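Long-range contacts in aminopentol aminotransferase (Sphingopyxis macrogoltabida, PDB 6HBS), which catalyses the pyridoxal-phosphate-dependent deamination of aminopentol, the hydrolysis product of fumonisin B1, to its 2-keto form, with pyruvate as preferred amino acceptor: residues G333-Q338 against F348-P353; A80-G85 against S291-A296; T5-L10 against P36-R41; K136-A141 against I189-A194. All coordinates share one frame; numbering follows the deposited sequence.

Contact 1: residues G333-Q338 against F348-P353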
loop_
_atom_site.group_PDB
_atom_site.type_symbol
_atom_site.label_atom_id
_atom_site.label_comp_id
_atom_site.label_asym_id
_atom_site.label_seq_id
_atom_site.Cartn_x
_atom_site.Cartn_y
_atom_site.Cartn_z
ATOM N N GLY A 333 10.874 -43.995 -2.161
ATOM C CA GLY A 333 12.237 -43.884 -2.700
ATOM C C GLY A 333 12.464 -42.587 -3.461
ATOM O O GLY A 333 13.208 -42.567 -4.437
ATOM N N LEU A 334 11.817 -41.496 -3.021
ATOM C CA LEU A 334 11.964 -40.182 -3.643
ATOM C C LEU A 334 12.394 -39.191 -2.565
ATOM O O LEU A 334 11.540 -38.655 -1.877
ATOM C CB LEU A 334 10.626 -39.735 -4.238
ATOM C CG LEU A 334 10.256 -40.276 -5.614
ATOM C CD1 LEU A 334 8.817 -39.893 -5.953
ATOM C CD2 LEU A 334 11.200 -39.760 -6.692
ATOM N N GLU A 335 13.694 -38.917 -2.472
ATOM C CA GLU A 335 14.268 -38.084 -1.396
ATOM C C GLU A 335 13.806 -36.614 -1.483
ATOM O O GLU A 335 13.883 -35.985 -2.554
ATOM C CB GLU A 335 15.792 -38.132 -1.438
ATOM C CG GLU A 335 16.422 -37.660 -0.143
ATOM C CD GLU A 335 17.933 -37.505 -0.225
ATOM O OE1 GLU A 335 18.481 -37.794 -1.298
ATOM O OE2 GLU A 335 18.547 -37.064 0.779
ATOM N N LEU A 336 13.386 -36.071 -0.335
ATOM C CA LEU A 336 12.993 -34.646 -0.210
ATOM C C LEU A 336 14.115 -33.826 0.428
ATOM O O LEU A 336 14.911 -34.342 1.156
ATOM C CB LEU A 336 11.778 -34.542 0.706
ATOM C CG LEU A 336 10.490 -35.152 0.185
ATOM C CD1 LEU A 336 9.367 -34.953 1.194
ATOM C CD2 LEU A 336 10.133 -34.544 -1.159
ATOM N N LYS A 337 14.085 -32.513 0.196
ATOM C CA LYS A 337 14.774 -31.529 1.022
ATOM C C LYS A 337 13.692 -30.630 1.649
ATOM O O LYS A 337 13.148 -29.752 0.980
ATOM C CB LYS A 337 15.747 -30.693 0.183
ATOM C CG LYS A 337 16.841 -31.478 -0.531
ATOM C CD LYS A 337 17.789 -30.606 -1.360
ATOM C CE LYS A 337 17.135 -29.955 -2.568
ATOM N NZ LYS A 337 17.962 -28.872 -3.155
ATOM N N GLN A 338 13.349 -30.909 2.905
ATOM C CA GLN A 338 12.404 -30.084 3.648
ATOM C C GLN A 338 13.239 -29.155 4.515
ATOM O O GLN A 338 13.884 -29.619 5.415
ATOM C CB GLN A 338 11.492 -30.939 4.519
ATOM C CG GLN A 338 10.748 -32.007 3.731
ATOM C CD GLN A 338 9.678 -32.625 4.589
ATOM O OE1 GLN A 338 8.652 -32.003 4.883
ATOM N NE2 GLN A 338 9.948 -33.839 5.059
ATOM N N PHE A 348 11.301 -29.294 -1.429
ATOM C CA PHE A 348 11.828 -29.621 -2.713
ATOM C C PHE A 348 12.199 -31.117 -2.779
ATOM O O PHE A 348 12.259 -31.808 -1.749
ATOM C CB PHE A 348 13.102 -28.807 -2.967
ATOM C CG PHE A 348 12.943 -27.320 -3.195
ATOM C CD1 PHE A 348 11.700 -26.707 -3.277
ATOM C CD2 PHE A 348 14.072 -26.523 -3.346
ATOM C CE1 PHE A 348 11.590 -25.335 -3.484
ATOM C CE2 PHE A 348 13.957 -25.151 -3.529
ATOM C CZ PHE A 348 12.717 -24.564 -3.619
ATOM N N PHE A 349 12.476 -31.585 -3.998
ATOM C CA PHE A 349 13.042 -32.912 -4.233
ATOM C C PHE A 349 14.573 -32.836 -4.384
ATOM O O PHE A 349 15.109 -31.962 -5.071
ATOM C CB PHE A 349 12.364 -33.532 -5.449
ATOM C CG PHE A 349 10.981 -34.037 -5.152
ATOM C CD1 PHE A 349 9.907 -33.162 -5.067
ATOM C CD2 PHE A 349 10.747 -35.384 -4.952
ATOM C CE1 PHE A 349 8.632 -33.608 -4.757
ATOM C CE2 PHE A 349 9.467 -35.832 -4.643
ATOM C CZ PHE A 349 8.414 -34.945 -4.542
ATOM N N ALA A 350 15.288 -33.784 -3.765
ATOM C CA ALA A 350 16.736 -33.924 -4.032
ATOM C C ALA A 350 16.923 -34.287 -5.514
ATOM O O ALA A 350 16.082 -34.932 -6.076
ATOM C CB ALA A 350 17.355 -34.961 -3.116
ATOM N N ASP A 351 17.995 -33.793 -6.142
ATOM C CA ASP A 351 18.399 -34.178 -7.533
ATOM C C ASP A 351 17.295 -33.843 -8.535
ATOM O O ASP A 351 16.982 -34.668 -9.423
ATOM C CB ASP A 351 18.726 -35.673 -7.637
ATOM C CG ASP A 351 19.729 -36.126 -6.597
ATOM O OD1 ASP A 351 20.771 -35.459 -6.495
ATOM O OD2 ASP A 351 19.433 -37.109 -5.865
ATOM N N ASP A 352 16.718 -32.639 -8.402
ATOM C CA ASP A 352 15.594 -32.181 -9.259
ATOM C C ASP A 352 15.931 -30.784 -9.792
ATOM O O ASP A 352 15.182 -29.827 -9.622
ATOM C CB ASP A 352 14.295 -32.245 -8.453
ATOM C CG ASP A 352 13.050 -31.830 -9.204
ATOM O OD1 ASP A 352 13.018 -32.013 -10.416
ATOM O OD2 ASP A 352 12.105 -31.337 -8.542
ATOM N N PRO A 353 17.078 -30.604 -10.476
ATOM C CA PRO A 353 17.585 -29.261 -10.750
ATOM C C PRO A 353 16.692 -28.419 -11.676
ATOM O O PRO A 353 16.764 -27.185 -11.607
ATOM C CB PRO A 353 18.971 -29.524 -11.366
ATOM C CG PRO A 353 18.863 -30.911 -11.951
ATOM C CD PRO A 353 17.936 -31.667 -11.019
HETATM O O HOH W 1 14.412 -36.793 -5.215
#
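The side chains of Leu336 and Phe349 run next to each other in the same direction. Leu336 CB rests 3.7 Å from Phe348 O. CG stands anti to the carbonyl carbon (chi1 -67°), and from it the CD2 branch comes over the Phe349 ring, 3.7 Å from the ring centroid and 9° off the normal, a CH-pi contact centred on the face; the same methyl also touches Phe348 O. Leu334 CB approaches CE2 at the edge of this ring. The backbones are joined by a reciprocal pair of hydrogen bonds between Lys337 and Phe348, and further along Ala350 N donates to Glu335 O (2.9 Å). That carbonyl takes a second hydrogen bond from a water that also donates to Ala350 O, so the two chain segments stay bridged just beyond the paired strands. Lys337 bends at chi3, bringing CE to 3.8 Å from Phe349 O, while its NZ forms a salt bridge with Asp204. Leu334 and Phe349 both pack on Phe400 of helix 386-405. The pairing, non-hydrogen-bonded at Leu336-Phe349 and hydrogen-bonded at Lys337-Phe348, is that of a two-stranded antiparallel beta hairpin.

Contact 2: residues A80-G85 against S291-A296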
loop_
_atom_site.group_PDB
_atom_site.type_symbol
_atom_site.label_atom_id
_atom_site.label_comp_id
_atom_site.label_asym_id
_atom_site.label_seq_id
_atom_site.Cartn_x
_atom_site.Cartn_y
_atom_site.Cartn_z
ATOM N N ALA A 80 -16.995 -4.203 14.600
ATOM C CA ALA A 80 -17.228 -3.161 15.594
ATOM C C ALA A 80 -16.602 -1.825 15.147
ATOM O O ALA A 80 -17.187 -0.754 15.350
ATOM C CB ALA A 80 -16.714 -3.586 16.946
ATOM N N GLN A 81 -15.392 -1.875 14.582
ATOM C CA GLN A 81 -14.748 -0.650 14.120
ATOM C C GLN A 81 -15.431 -0.134 12.844
ATOM O O GLN A 81 -15.568 1.056 12.673
ATOM C CB GLN A 81 -13.242 -0.857 13.905
ATOM C CG GLN A 81 -12.507 0.418 13.512
ATOM C CD GLN A 81 -12.635 1.459 14.606
ATOM O OE1 GLN A 81 -12.560 1.141 15.790
ATOM N NE2 GLN A 81 -12.841 2.704 14.208
ATOM N N ARG A 82 -15.888 -1.017 11.967
ATOM C CA ARG A 82 -16.547 -0.581 10.750
ATOM C C ARG A 82 -17.809 0.262 11.057
ATOM O O ARG A 82 -18.143 1.184 10.284
ATOM C CB ARG A 82 -16.858 -1.791 9.874
ATOM C CG ARG A 82 -17.096 -1.456 8.407
ATOM C CD ARG A 82 -17.232 -2.727 7.572
ATOM N NE ARG A 82 -16.090 -3.619 7.734
ATOM C CZ ARG A 82 -16.114 -4.813 8.323
ATOM N NH1 ARG A 82 -17.220 -5.227 8.910
ATOM N NH2 ARG A 82 -15.035 -5.584 8.320
ATOM N N LEU A 83 -18.477 -0.021 12.179
ATOM C CA LEU A 83 -19.658 0.759 12.586
ATOM C C LEU A 83 -19.250 2.179 12.998
ATOM O O LEU A 83 -20.121 3.064 13.049
ATOM C CB LEU A 83 -20.380 0.085 13.760
ATOM C CG LEU A 83 -21.088 -1.224 13.441
ATOM C CD1 LEU A 83 -21.735 -1.796 14.682
ATOM C CD2 LEU A 83 -22.106 -1.039 12.337
ATOM N N LEU A 84 -17.994 2.364 13.421
ATOM C CA LEU A 84 -17.507 3.627 13.889
ATOM C C LEU A 84 -16.965 4.435 12.705
ATOM O O LEU A 84 -17.557 5.451 12.359
ATOM C CB LEU A 84 -16.460 3.436 14.984
ATOM C CG LEU A 84 -16.995 2.738 16.225
ATOM C CD1 LEU A 84 -15.861 2.387 17.186
ATOM C CD2 LEU A 84 -18.037 3.615 16.910
ATOM N N GLY A 85 -15.881 3.944 12.081
ATOM C CA GLY A 85 -15.247 4.614 10.960
ATOM C C GLY A 85 -13.970 3.900 10.545
ATOM O O GLY A 85 -13.390 3.153 11.322
ATOM N N SER A 291 -6.166 4.316 8.152
ATOM C CA SER A 291 -7.474 3.675 8.197
ATOM C C SER A 291 -7.607 2.782 9.448
ATOM O O SER A 291 -6.726 1.971 9.753
ATOM C CB SER A 291 -7.726 2.894 6.942
ATOM O OG SER A 291 -7.633 3.735 5.811
ATOM N N ALA A 292 -8.756 2.921 10.142
ATOM C CA ALA A 292 -8.995 2.323 11.434
ATOM C C ALA A 292 -9.355 0.832 11.361
ATOM O O ALA A 292 -9.004 0.107 12.280
ATOM C CB ALA A 292 -10.098 3.081 12.140
ATOM N N VAL A 293 -10.083 0.366 10.347
ATOM C CA VAL A 293 -10.585 -1.021 10.379
ATOM C C VAL A 293 -9.403 -2.008 10.384
ATOM O O VAL A 293 -9.380 -2.941 11.177
ATOM C CB VAL A 293 -11.625 -1.306 9.286
ATOM C CG1 VAL A 293 -11.967 -2.801 9.140
ATOM C CG2 VAL A 293 -12.920 -0.528 9.566
ATOM N N PRO A 294 -8.381 -1.860 9.520
ATOM C CA PRO A 294 -7.211 -2.738 9.585
ATOM C C PRO A 294 -6.506 -2.635 10.939
ATOM O O PRO A 294 -5.985 -3.629 11.408
ATOM C CB PRO A 294 -6.349 -2.291 8.401
ATOM C CG PRO A 294 -7.363 -1.703 7.447
ATOM C CD PRO A 294 -8.346 -0.980 8.345
ATOM N N MET A 295 -6.541 -1.454 11.581
ATOM C CA MET A 295 -5.935 -1.293 12.865
ATOM C C MET A 295 -6.710 -2.062 13.950
ATOM O O MET A 295 -6.084 -2.638 14.885
ATOM C CB MET A 295 -5.813 0.179 13.241
ATOM C CG MET A 295 -4.825 0.919 12.354
ATOM S SD MET A 295 -4.559 2.564 12.982
ATOM C CE MET A 295 -3.718 3.255 11.566
ATOM N N ALA A 296 -8.038 -2.061 13.861
ATOM C CA ALA A 296 -8.885 -2.817 14.799
ATOM C C ALA A 296 -8.617 -4.323 14.661
ATOM O O ALA A 296 -8.515 -5.069 15.673
ATOM C CB ALA A 296 -10.353 -2.477 14.561
#
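Gln81 and Val293 bring the two backbones together, their CA atoms 5.6 Å apart, where the C-terminal part of helix 72-82 meets the first turn of helix 292-307. The Gln81 side chain packs on that turn atom by atom. Its CB meets Ala296 CB at 3.4 Å, a close methylene-to-methyl contact. CG is anti to the backbone N (chi1 -176°) and touches both Ala292 O and Ala296 CB, and a bend at chi2 sends CD onward to the amide, whose NE2 lies 3.5 Å from Ala292 CB. The amide then turns back to its own segment: NE2 donates to Gly85 O (3.0 Å, 168° at the hydrogen), with the acceptor in the amide plane. Since Gln81 O accepts from both Leu84 N and Gly85 N, the residue grips the chain leaving the helix through backbone and side chain alike, and Gly85 O is held 3.4 Å from Ala292 CB. An alanine in place of Gln81 would probably leave Gly85 O without its side-chain donor and open a gap beside the Ala292 methyl. The junction belongs to the dimeric class-III aminotransferase fold and lies near the subunit interface, where Arg82 packs on Glu75 of the second subunit. Within the chain, Val293 CG2 reaches Arg82 CA at 3.8 Å and also touches CB, while the guanidinium of Arg82 is salt-bridged to Asp79. Asp86, just beyond Gly85, accepts a hydrogen bond from Val293 N through OD1, tying the start of helix 292-307 to the same turn.

Contact 3: residues T5-L10 against P36-R41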
loop_
_atom_site.group_PDB
_atom_site.type_symbol
_atom_site.label_atom_id
_atom_site.label_comp_id
_atom_site.label_asym_id
_atom_site.label_seq_id
_atom_site.Cartn_x
_atom_site.Cartn_y
_atom_site.Cartn_z
ATOM N N THR A 5 -14.492 -25.087 -15.937
ATOM C CA THR A 5 -15.287 -24.276 -16.867
ATOM C C THR A 5 -15.201 -22.784 -16.489
ATOM O O THR A 5 -14.924 -21.924 -17.363
ATOM C CB THR A 5 -16.739 -24.772 -16.922
ATOM O OG1 THR A 5 -16.712 -25.981 -17.677
ATOM C CG2 THR A 5 -17.704 -23.809 -17.578
ATOM N N ARG A 6 -15.460 -22.485 -15.211
ATOM C CA ARG A 6 -15.456 -21.113 -14.700
ATOM C C ARG A 6 -14.025 -20.577 -14.776
ATOM O O ARG A 6 -13.827 -19.459 -15.208
ATOM C CB ARG A 6 -16.069 -21.013 -13.300
ATOM C CG ARG A 6 -17.565 -21.310 -13.291
ATOM C CD ARG A 6 -18.275 -20.944 -11.992
ATOM N NE ARG A 6 -18.440 -19.497 -11.894
ATOM C CZ ARG A 6 -17.903 -18.696 -10.956
ATOM N NH1 ARG A 6 -17.284 -19.178 -9.879
ATOM N NH2 ARG A 6 -18.032 -17.386 -11.097
ATOM N N GLN A 7 -13.037 -21.400 -14.423
ATOM C CA GLN A 7 -11.633 -20.953 -14.433
ATOM C C GLN A 7 -11.208 -20.552 -15.853
ATOM O O GLN A 7 -10.510 -19.539 -16.051
ATOM C CB GLN A 7 -10.713 -22.046 -13.881
ATOM C CG GLN A 7 -9.313 -21.583 -13.520
ATOM C CD GLN A 7 -9.223 -20.618 -12.356
ATOM O OE1 GLN A 7 -8.448 -19.653 -12.405
ATOM N NE2 GLN A 7 -9.992 -20.876 -11.300
ATOM N N LYS A 8 -11.614 -21.364 -16.831
ATOM C CA LYS A 8 -11.242 -21.151 -18.188
ATOM C C LYS A 8 -11.847 -19.828 -18.696
ATOM O O LYS A 8 -11.157 -19.090 -19.442
ATOM C CB LYS A 8 -11.688 -22.328 -19.058
ATOM C CG LYS A 8 -11.404 -22.116 -20.536
ATOM C CD LYS A 8 -11.921 -23.197 -21.445
ATOM C CE LYS A 8 -11.376 -23.055 -22.851
ATOM N NZ LYS A 8 -12.269 -23.708 -23.833
ATOM N N ASP A 9 -13.131 -19.597 -18.376
ATOM C CA ASP A 9 -13.875 -18.369 -18.748
ATOM C C ASP A 9 -13.129 -17.151 -18.170
ATOM O O ASP A 9 -12.905 -16.149 -18.882
ATOM C CB ASP A 9 -15.324 -18.389 -18.239
ATOM C CG ASP A 9 -16.142 -17.129 -18.527
ATOM O OD1 ASP A 9 -16.273 -16.779 -19.712
ATOM O OD2 ASP A 9 -16.571 -16.458 -17.544
ATOM N N LEU A 10 -12.777 -17.258 -16.880
ATOM C CA LEU A 10 -12.161 -16.190 -16.117
ATOM C C LEU A 10 -10.770 -15.889 -16.686
ATOM O O LEU A 10 -10.427 -14.738 -16.834
ATOM C CB LEU A 10 -12.100 -16.586 -14.640
ATOM C CG LEU A 10 -13.402 -16.393 -13.867
ATOM C CD1 LEU A 10 -13.331 -17.072 -12.511
ATOM C CD2 LEU A 10 -13.720 -14.908 -13.698
ATOM N N PRO A 36 -5.110 -23.386 -10.216
ATOM C CA PRO A 36 -6.095 -22.322 -10.426
ATOM C C PRO A 36 -5.532 -20.920 -10.107
ATOM O O PRO A 36 -4.786 -20.747 -9.139
ATOM C CB PRO A 36 -7.211 -22.682 -9.437
ATOM C CG PRO A 36 -6.500 -23.407 -8.325
ATOM C CD PRO A 36 -5.401 -24.186 -9.020
ATOM N N GLN A 37 -5.896 -19.951 -10.949
ATOM C CA GLN A 37 -5.521 -18.529 -10.772
ATOM C C GLN A 37 -6.529 -17.792 -9.874
ATOM O O GLN A 37 -6.120 -17.034 -8.988
ATOM C CB GLN A 37 -5.420 -17.827 -12.124
ATOM C CG GLN A 37 -4.981 -16.366 -11.982
ATOM C CD GLN A 37 -3.607 -16.186 -11.395
ATOM O OE1 GLN A 37 -2.625 -16.057 -12.139
ATOM N NE2 GLN A 37 -3.512 -16.155 -10.071
ATOM N N PHE A 38 -7.835 -18.029 -10.086
ATOM C CA PHE A 38 -8.917 -17.285 -9.486
ATOM C C PHE A 38 -9.713 -18.140 -8.496
ATOM O O PHE A 38 -10.065 -19.253 -8.819
ATOM C CB PHE A 38 -9.826 -16.755 -10.594
ATOM C CG PHE A 38 -9.146 -15.723 -11.444
ATOM C CD1 PHE A 38 -8.885 -14.467 -10.919
ATOM C CD2 PHE A 38 -8.694 -16.034 -12.711
ATOM C CE1 PHE A 38 -8.240 -13.511 -11.677
ATOM C CE2 PHE A 38 -8.034 -15.086 -13.470
ATOM C CZ PHE A 38 -7.819 -13.821 -12.953
ATOM N N PHE A 39 -10.046 -17.566 -7.340
ATOM C CA PHE A 39 -10.736 -18.251 -6.243
ATOM C C PHE A 39 -12.105 -17.623 -5.951
ATOM O O PHE A 39 -12.419 -16.524 -6.436
ATOM C CB PHE A 39 -9.851 -18.262 -5.005
ATOM C CG PHE A 39 -8.585 -19.029 -5.239
ATOM C CD1 PHE A 39 -7.510 -18.443 -5.899
ATOM C CD2 PHE A 39 -8.489 -20.363 -4.859
ATOM C CE1 PHE A 39 -6.360 -19.181 -6.145
ATOM C CE2 PHE A 39 -7.340 -21.097 -5.116
ATOM C CZ PHE A 39 -6.275 -20.502 -5.744
ATOM N N ARG A 40 -12.945 -18.355 -5.208
ATOM C CA ARG A 40 -14.300 -17.881 -4.898
ATOM C C ARG A 40 -14.442 -17.573 -3.407
ATOM O O ARG A 40 -15.123 -16.608 -3.011
ATOM C CB ARG A 40 -15.368 -18.855 -5.407
ATOM C CG ARG A 40 -16.729 -18.181 -5.568
ATOM C CD ARG A 40 -17.857 -19.106 -5.990
ATOM N NE ARG A 40 -18.308 -19.893 -4.849
ATOM C CZ ARG A 40 -19.176 -19.481 -3.928
ATOM N NH1 ARG A 40 -19.702 -18.266 -4.012
ATOM N NH2 ARG A 40 -19.519 -20.286 -2.937
ATOM N N ARG A 41 -13.884 -18.409 -2.546
ATOM C CA ARG A 41 -14.113 -18.219 -1.124
ATOM C C ARG A 41 -13.029 -18.942 -0.327
ATOM O O ARG A 41 -12.259 -19.726 -0.872
ATOM C CB ARG A 41 -15.521 -18.674 -0.696
ATOM C CG ARG A 41 -15.824 -20.140 -0.976
ATOM C CD ARG A 41 -17.145 -20.572 -0.390
ATOM N NE ARG A 41 -17.438 -21.915 -0.876
ATOM C CZ ARG A 41 -17.645 -22.989 -0.113
ATOM N NH1 ARG A 41 -17.503 -22.912 1.200
ATOM N NH2 ARG A 41 -18.045 -24.126 -0.668
#
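Gln7 reaches from helix 5-17 to the backbone of Gln37 and Phe38 and holds it with both ends of its amide. OE1 accepts from Phe38 N at 2.9 Å, in the carbonyl plane and on a lone pair, and from Gln37 N at 3.0 Å, which stands well above that plane and makes a more bent bond. NE2 donates to Phe38 O (3.0 Å, 173° at the hydrogen), again in plane and on a lone pair. Three bonds thus grip one buried amide and fix its rotation. The chain gets there with CG anti to the backbone N (chi1 -165°) and a bend at chi2, and Pro36 CB lies 3.8 Å from Gln7 NE2. By engaging both N and O of Phe38, the glutamine pairs with the backbone much as a neighbouring strand would, just before strand 39-43, an edge strand, within this chain, of a small mixed sheet in this class-III aminotransferase. Next to it Leu10 CB meets Phe38 CD2 at 4.0 Å, and Gln37 CG covers one face of the Phe38 ring, offset toward its rim. Further out, Asp51 accepts from the backbone N of Arg6 and of Gln7, positioning the first helical turn. Arg6 NH1 passes 3.9 Å from Arg40 CD; it is hydrogen-bonded to Ala50 O and salt-bridged to Glu93 of the second subunit, while Arg40 NE is salt-bridged to Glu52.

Contact 4: residues K136-A141 against I189-A194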
loop_
_atom_site.group_PDB
_atom_site.type_symbol
_atom_site.label_atom_id
_atom_site.label_comp_id
_atom_site.label_asym_id
_atom_site.label_seq_id
_atom_site.Cartn_x
_atom_site.Cartn_y
_atom_site.Cartn_z
ATOM N N LYS A 136 25.097 6.792 2.733
ATOM C CA LYS A 136 24.365 6.398 1.550
ATOM C C LYS A 136 24.102 4.887 1.473
ATOM O O LYS A 136 23.068 4.499 0.892
ATOM C CB LYS A 136 25.119 6.830 0.298
ATOM C CG LYS A 136 25.243 8.332 0.122
ATOM C CD LYS A 136 25.932 8.677 -1.154
ATOM C CE LYS A 136 26.076 10.162 -1.370
ATOM N NZ LYS A 136 26.758 10.422 -2.658
ATOM N N THR A 137 25.032 4.048 1.968
ATOM C CA THR A 137 25.057 2.653 1.525
ATOM C C THR A 137 24.112 1.796 2.374
ATOM O O THR A 137 24.185 1.753 3.604
ATOM C CB THR A 137 26.479 2.064 1.467
ATOM O OG1 THR A 137 27.274 2.866 0.578
ATOM C CG2 THR A 137 26.458 0.632 0.966
ATOM N N ILE A 138 23.253 1.068 1.671
ATOM C CA ILE A 138 22.365 0.079 2.285
ATOM C C ILE A 138 22.896 -1.323 1.942
ATOM O O ILE A 138 23.068 -1.645 0.778
ATOM C CB ILE A 138 20.919 0.284 1.785
ATOM C CG1 ILE A 138 20.397 1.664 2.181
ATOM C CG2 ILE A 138 20.017 -0.829 2.283
ATOM C CD1 ILE A 138 20.092 1.844 3.638
ATOM N N LEU A 139 23.167 -2.132 2.965
ATOM C CA LEU A 139 23.666 -3.502 2.717
ATOM C C LEU A 139 22.510 -4.508 2.742
ATOM O O LEU A 139 21.825 -4.625 3.763
ATOM C CB LEU A 139 24.705 -3.859 3.778
ATOM C CG LEU A 139 25.986 -3.015 3.758
ATOM C CD1 LEU A 139 26.981 -3.505 4.803
ATOM C CD2 LEU A 139 26.580 -2.964 2.370
ATOM N N CYS A 140 22.357 -5.277 1.662
ATOM C CA CYS A 140 21.350 -6.349 1.597
ATOM C C CYS A 140 22.053 -7.647 1.174
ATOM O O CYS A 140 23.128 -7.613 0.570
ATOM C CB CYS A 140 20.240 -5.998 0.608
ATOM S SG CYS A 140 19.366 -4.477 1.074
ATOM N N ALA A 141 21.460 -8.781 1.547
ATOM C CA ALA A 141 21.933 -10.096 1.137
ATOM C C ALA A 141 21.599 -10.300 -0.338
ATOM O O ALA A 141 20.485 -9.957 -0.768
ATOM C CB ALA A 141 21.260 -11.142 1.996
ATOM N N ILE A 189 28.125 3.187 5.716
ATOM C CA ILE A 189 26.987 2.226 5.836
ATOM C C ILE A 189 25.862 2.897 6.643
ATOM O O ILE A 189 26.014 3.264 7.807
ATOM C CB ILE A 189 27.375 0.870 6.445
ATOM C CG1 ILE A 189 28.557 0.223 5.711
ATOM C CG2 ILE A 189 26.148 -0.047 6.496
ATOM C CD1 ILE A 189 28.338 0.039 4.246
ATOM N N ALA A 190 24.706 3.016 5.996
ATOM C CA ALA A 190 23.512 3.582 6.639
ATOM C C ALA A 190 22.773 2.480 7.402
ATOM O O ALA A 190 22.282 2.689 8.515
ATOM C CB ALA A 190 22.636 4.204 5.590
ATOM N N ALA A 191 22.701 1.283 6.797
ATOM C CA ALA A 191 21.990 0.168 7.389
ATOM C C ALA A 191 22.406 -1.175 6.782
ATOM O O ALA A 191 22.877 -1.235 5.637
ATOM C CB ALA A 191 20.515 0.371 7.194
ATOM N N VAL A 192 22.154 -2.226 7.568
ATOM C CA VAL A 192 22.148 -3.632 7.162
ATOM C C VAL A 192 20.703 -4.150 7.248
ATOM O O VAL A 192 20.082 -4.112 8.328
ATOM C CB VAL A 192 23.011 -4.489 8.122
ATOM C CG1 VAL A 192 22.820 -5.980 7.861
ATOM C CG2 VAL A 192 24.483 -4.122 8.065
ATOM N N PHE A 193 20.189 -4.650 6.138
ATOM C CA PHE A 193 18.923 -5.363 6.098
ATOM C C PHE A 193 19.229 -6.859 6.135
ATOM O O PHE A 193 20.091 -7.341 5.351
ATOM C CB PHE A 193 18.141 -5.070 4.816
ATOM C CG PHE A 193 17.393 -3.762 4.798
ATOM C CD1 PHE A 193 18.061 -2.554 4.833
ATOM C CD2 PHE A 193 16.000 -3.749 4.734
ATOM C CE1 PHE A 193 17.361 -1.353 4.800
ATOM C CE2 PHE A 193 15.309 -2.552 4.703
ATOM C CZ PHE A 193 15.982 -1.356 4.740
ATOM N N ALA A 194 18.512 -7.571 7.014
ATOM C CA ALA A 194 18.533 -9.032 7.089
ATOM C C ALA A 194 17.101 -9.559 7.287
ATOM O O ALA A 194 16.410 -9.095 8.161
ATOM C CB ALA A 194 19.418 -9.438 8.232
HETATM O O HOH W 2 19.007 -8.621 3.230
#
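Two neighbouring parallel strands of the central seven-stranded sheet, the core of the large domain in fold-type I aminotransferases, meet where Leu139 and Ile138 pack on the residues of strand 189-194. Leu139 N donates to Ala191 O at 2.8 Å, and Leu139 O accepts from Phe193 N. Ala190 N bonds to Thr137 O, but the register shifts by one between Thr137 and Ile138, a beta bulge at which Ala190 turns its CB toward Thr137 O. On the face of Leu139, its CD1 lies 3.8 Å from Ile189 CD1, the two side chains crossing at about a right angle, and 4.2 Å from Val192 CG2. Phe182 of helix 175-184 packs on all three residues. An alanine in place of Leu139 would probably open a gap between Ile189 CD1, Val192 CG2 and Phe182, where the leucine's CD1 lay. On the opposite face, Ile138 CG2, anti to the backbone N, touches Phe193 CD1 at 3.6 Å, while Ile138 CD1, on the other branch, spans Ala191 CB and Ala190 CB. Cys140 SG sits obliquely to the Phe193 ring, 5.0 Å from its centroid, a sulfur-aromatic contact. This ring also packs edge-to-face with His146, a residue of the cofactor pocket, and the Phe193 side chain lies about 8 Å from the bound pyridoxal phosphate. A water accepts from Ala141 N and donates to Phe193 O at 2.7 Å. The side-chain packing is thus largely apolar, with Thr137 OG1 on the Leu139 face satisfied by Asp188, while three direct backbone bonds and this water join the strands.

In the fold
From the N terminus, contact 3 closes first, a short loop that brings helix 5-17 against the segment leading into strand 39-43. Contact 2 opens at residues 80-85 and closes only at 291-296, joining the end of helix 72-82 to the start of helix 292-307 across some 200 residues. Contact 4 is nested inside that loop and pairs two strands of the central sheet. Contact 1 follows in series, a local hairpin near the C-terminal helices. None of the loops cross. Contacts 2 and 3, both touching the second subunit, have centres 31 Å apart; contacts 1 and 2 lie on opposite sides of the chain's centre, as do contacts 3 and 4.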